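Local atomic coordinates of Plm1 (Streptomyces sp. HK803, PDB entry 4HXY), a protein that binds NADPH and probably reduces the beta-keto group of the growing polyketide chain in the first module of phoslactomycin biosynthesis. Residues W28-E33 against S40-P45. Residues are numbered along the deposited sequence; the frame is centred on the assembly and turned at random.
Sequences WLLLGE and SLFDDP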
ATOM      1  N   TRP A  28       7.744 -19.993  23.005  1.00 14.57           N
ATOM      2  CA  TRP A  28       7.607 -19.108  21.849  1.00 13.89           C
ATOM      3  C   TRP A  28       8.928 -18.843  21.171  1.00 12.95           C
ATOM      4  O   TRP A  28       9.968 -18.789  21.820  1.00 13.00           O
ATOM      5  CB  TRP A  28       6.903 -17.785  22.223  1.00 14.27           C
ATOM      6  CG  TRP A  28       5.428 -17.948  22.356  1.00 13.96           C
ATOM      7  CD1 TRP A  28       4.766 -18.693  23.297  1.00 14.81           C
ATOM      8  CD2 TRP A  28       4.421 -17.357  21.530  1.00 13.57           C
ATOM      9  NE1 TRP A  28       3.407 -18.609  23.098  1.00 14.41           N
ATOM     10  CE2 TRP A  28       3.171 -17.799  22.013  1.00 14.51           C
ATOM     11  CE3 TRP A  28       4.454 -16.488  20.426  1.00 10.83           C
ATOM     12  CZ2 TRP A  28       1.970 -17.395  21.441  1.00 13.52           C
ATOM     13  CZ3 TRP A  28       3.270 -16.111  19.855  1.00 11.46           C
ATOM     14  CH2 TRP A  28       2.040 -16.564  20.361  1.00 12.37           C
ATOM     15  N   LEU A  29       8.861 -18.644  19.861  1.00 11.28           N
ATOM     16  CA  LEU A  29      10.011 -18.306  19.046  1.00 10.77           C
ATOM     17  C   LEU A  29       9.918 -16.812  18.705  1.00 10.93           C
ATOM     18  O   LEU A  29       8.909 -16.356  18.222  1.00 10.51           O
ATOM     19  CB  LEU A  29      10.003 -19.124  17.763  1.00 10.22           C
ATOM     20  CG  LEU A  29      10.992 -18.711  16.678  1.00 10.04           C
ATOM     21  CD1 LEU A  29      12.411 -18.977  17.134  1.00 10.56           C
ATOM     22  CD2 LEU A  29      10.684 -19.455  15.420  1.00 10.15           C
ATOM     23  N   LEU A  30      10.975 -16.068  18.988  1.00 30.00           N
ATOM     24  CA  LEU A  30      10.966 -14.640  18.754  1.00 30.00           C
ATOM     25  C   LEU A  30      11.919 -14.353  17.613  1.00 30.00           C
ATOM     26  O   LEU A  30      13.066 -14.740  17.669  1.00 30.00           O
ATOM     27  CB  LEU A  30      11.393 -13.899  20.025  1.00 20.00           C
ATOM     28  CG  LEU A  30      10.322 -13.576  21.060  1.00 20.00           C
ATOM     29  CD1 LEU A  30       9.187 -14.554  21.110  1.00 20.00           C
ATOM     30  CD2 LEU A  30      10.903 -13.297  22.412  1.00 20.00           C
ATOM     31  N   LEU A  31      11.413 -13.669  16.589  1.00  9.65           N
ATOM     32  CA  LEU A  31      12.186 -13.362  15.398  1.00  8.94           C
ATOM     33  C   LEU A  31      12.199 -11.870  15.090  1.00  9.80           C
ATOM     34  O   LEU A  31      11.368 -11.138  15.560  1.00  8.34           O
ATOM     35  CB  LEU A  31      11.640 -14.105  14.176  1.00  9.20           C
ATOM     36  CG  LEU A  31      11.591 -15.617  14.325  1.00  8.15           C
ATOM     37  CD1 LEU A  31      10.886 -16.231  13.157  1.00  7.89           C
ATOM     38  CD2 LEU A  31      12.993 -16.148  14.442  1.00  8.65           C
ATOM     39  N   GLY A  32      13.194 -11.456  14.314  1.00 11.60           N
ATOM     40  CA  GLY A  32      13.333 -10.053  13.951  1.00 12.21           C
ATOM     41  C   GLY A  32      13.840  -9.296  15.154  1.00 13.24           C
ATOM     42  O   GLY A  32      14.785  -9.737  15.823  1.00 15.17           O
ATOM     43  N   GLU A  33      13.209  -8.174  15.461  1.00 13.22           N
ATOM     44  CA  GLU A  33      13.599  -7.380  16.606  1.00 14.37           C
ATOM     45  C   GLU A  33      12.428  -7.280  17.563  1.00 13.02           C
ATOM     46  O   GLU A  33      11.537  -6.453  17.400  1.00 12.73           O
ATOM     47  CB  GLU A  33      14.024  -5.986  16.181  1.00 15.31           C
ATOM     48  CG  GLU A  33      14.644  -5.170  17.302  1.00 20.84           C
ATOM     49  CD  GLU A  33      15.419  -3.963  16.796  1.00 27.11           C
ATOM     50  OE1 GLU A  33      15.573  -3.806  15.552  1.00 31.49           O
ATOM     51  OE2 GLU A  33      15.866  -3.164  17.651  1.00 32.14           O
ATOM     52  N   SER A  40       9.947 -10.052  27.633  1.00 15.52           N
ATOM     53  CA  SER A  40       9.704 -10.400  29.036  1.00 16.29           C
ATOM     54  C   SER A  40       8.320 -10.984  29.309  1.00 16.37           C
ATOM     55  O   SER A  40       8.048 -11.424  30.433  1.00 17.59           O
ATOM     56  CB  SER A  40       9.951  -9.180  29.926  1.00 15.92           C
ATOM     57  OG  SER A  40       9.007  -8.152  29.658  1.00 15.82           O
ATOM     58  N   LEU A  41       7.439 -11.004  28.309  1.00 16.23           N
ATOM     59  CA  LEU A  41       6.144 -11.670  28.424  1.00 16.71           C
ATOM     60  C   LEU A  41       6.277 -13.194  28.403  1.00 17.32           C
ATOM     61  O   LEU A  41       5.357 -13.903  28.813  1.00 17.56           O
ATOM     62  CB  LEU A  41       5.206 -11.230  27.298  1.00 16.22           C
ATOM     63  CG  LEU A  41       4.644  -9.811  27.397  1.00 16.88           C
ATOM     64  CD1 LEU A  41       3.938  -9.442  26.100  1.00 16.62           C
ATOM     65  CD2 LEU A  41       3.677  -9.687  28.577  1.00 16.72           C
ATOM     66  N   PHE A  42       7.422 -13.669  27.918  1.00 17.95           N
ATOM     67  CA  PHE A  42       7.662 -15.068  27.631  1.00 18.64           C
ATOM     68  C   PHE A  42       8.695 -15.623  28.592  1.00 19.98           C
ATOM     69  O   PHE A  42       9.671 -14.959  28.924  1.00 20.28           O
ATOM     70  CB  PHE A  42       8.188 -15.229  26.204  1.00 18.76           C
ATOM     71  CG  PHE A  42       7.302 -14.601  25.177  1.00 17.20           C
ATOM     72  CD1 PHE A  42       6.216 -15.300  24.678  1.00 15.94           C
ATOM     73  CD2 PHE A  42       7.533 -13.309  24.727  1.00 15.93           C
ATOM     74  CE1 PHE A  42       5.370 -14.709  23.757  1.00 16.25           C
ATOM     75  CE2 PHE A  42       6.705 -12.727  23.792  1.00 16.00           C
ATOM     76  CZ  PHE A  42       5.629 -13.423  23.300  1.00 14.59           C
ATOM     77  N   ASP A  43       8.465 -16.848  29.044  1.00 20.53           N
ATOM     78  CA  ASP A  43       9.452 -17.536  29.846  1.00 21.66           C
ATOM     79  C   ASP A  43      10.334 -18.318  28.879  1.00 20.52           C
ATOM     80  O   ASP A  43       9.842 -19.133  28.101  1.00 20.97           O
ATOM     81  CB  ASP A  43       8.771 -18.464  30.864  1.00 22.32           C
ATOM     82  CG  ASP A  43       8.123 -17.700  32.019  1.00 26.12           C
ATOM     83  OD1 ASP A  43       8.508 -16.539  32.293  1.00 31.53           O
ATOM     84  OD2 ASP A  43       7.219 -18.261  32.666  1.00 31.90           O
ATOM     85  N   ASP A  44      11.627 -18.033  28.925  1.00 19.57           N
ATOM     86  CA  ASP A  44      12.632 -18.742  28.162  1.00 19.60           C
ATOM     87  C   ASP A  44      12.327 -18.868  26.665  1.00 18.93           C
ATOM     88  O   ASP A  44      12.400 -19.960  26.097  1.00 18.37           O
ATOM     89  CB  ASP A  44      12.844 -20.120  28.798  1.00 19.71           C
ATOM     90  CG  ASP A  44      13.208 -20.013  30.274  1.00 21.07           C
ATOM     91  OD1 ASP A  44      12.345 -20.273  31.135  1.00 23.85           O
ATOM     92  OD2 ASP A  44      14.359 -19.632  30.556  1.00 25.54           O
ATOM     93  N   PRO A  45      12.020 -17.735  26.017  1.00 18.12           N
ATOM     94  CA  PRO A  45      11.713 -17.786  24.591  1.00 17.80           C
ATOM     95  C   PRO A  45      12.898 -18.195  23.739  1.00 17.41           C
ATOM     96  O   PRO A  45      14.054 -17.972  24.115  1.00 17.93           O
ATOM     97  CB  PRO A  45      11.307 -16.343  24.271  1.00 17.75           C
ATOM     98  CG  PRO A  45      12.056 -15.506  25.251  1.00 17.98           C
ATOM     99  CD  PRO A  45      12.080 -16.349  26.525  1.00 18.35           C
TER
HETATM  100  O   HOH W   1       8.511 -18.821  25.475  1.00 15.44           O
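The aromatic part of this packing is an oblique pair: the five-membered ring of W28 and the ring of F42 have centroids 5.0 Å apart and planes at 41°. F42 brings its CE1 corner over one face of the indole, 3.5 Å from W28 CG. Both side chains have CG anti to the carbonyl carbon, beside the backbone N, and in each CB points toward the other segment, so the rings meet. Aliphatic contacts come from the two branches of L30. Its CD1 sits over a face of the F42 ring, 4.2 Å from the centroid and 14° off the normal, a CH-pi contact; L41 CB lies over the opposite face. The other methyl, L30 CD2, meets P45 CB at 3.6 Å. Strand 28-32 pairs in parallel with 59-63, and residues 40-45 belong to their connection, consistent with the truncated Rossmann-like structural subdomain of a modular ketoreductase; the NADPH pocket draws on residues between 194 and 370, none of them here. L147 of helix 137-148 touches both W28 and F42. An alanine in place of W28 would remove the indole that F42 CE1 lies over and the NE1 bond to P25 O, and would probably loosen the packing against L147. Polar contact is mediated by a water, which accepts from W28 N at 2.8 Å and lies 3.0 Å from D43 O, within hydrogen-bonding distance; beyond it, D43 OD2 forms a salt bridge with R23.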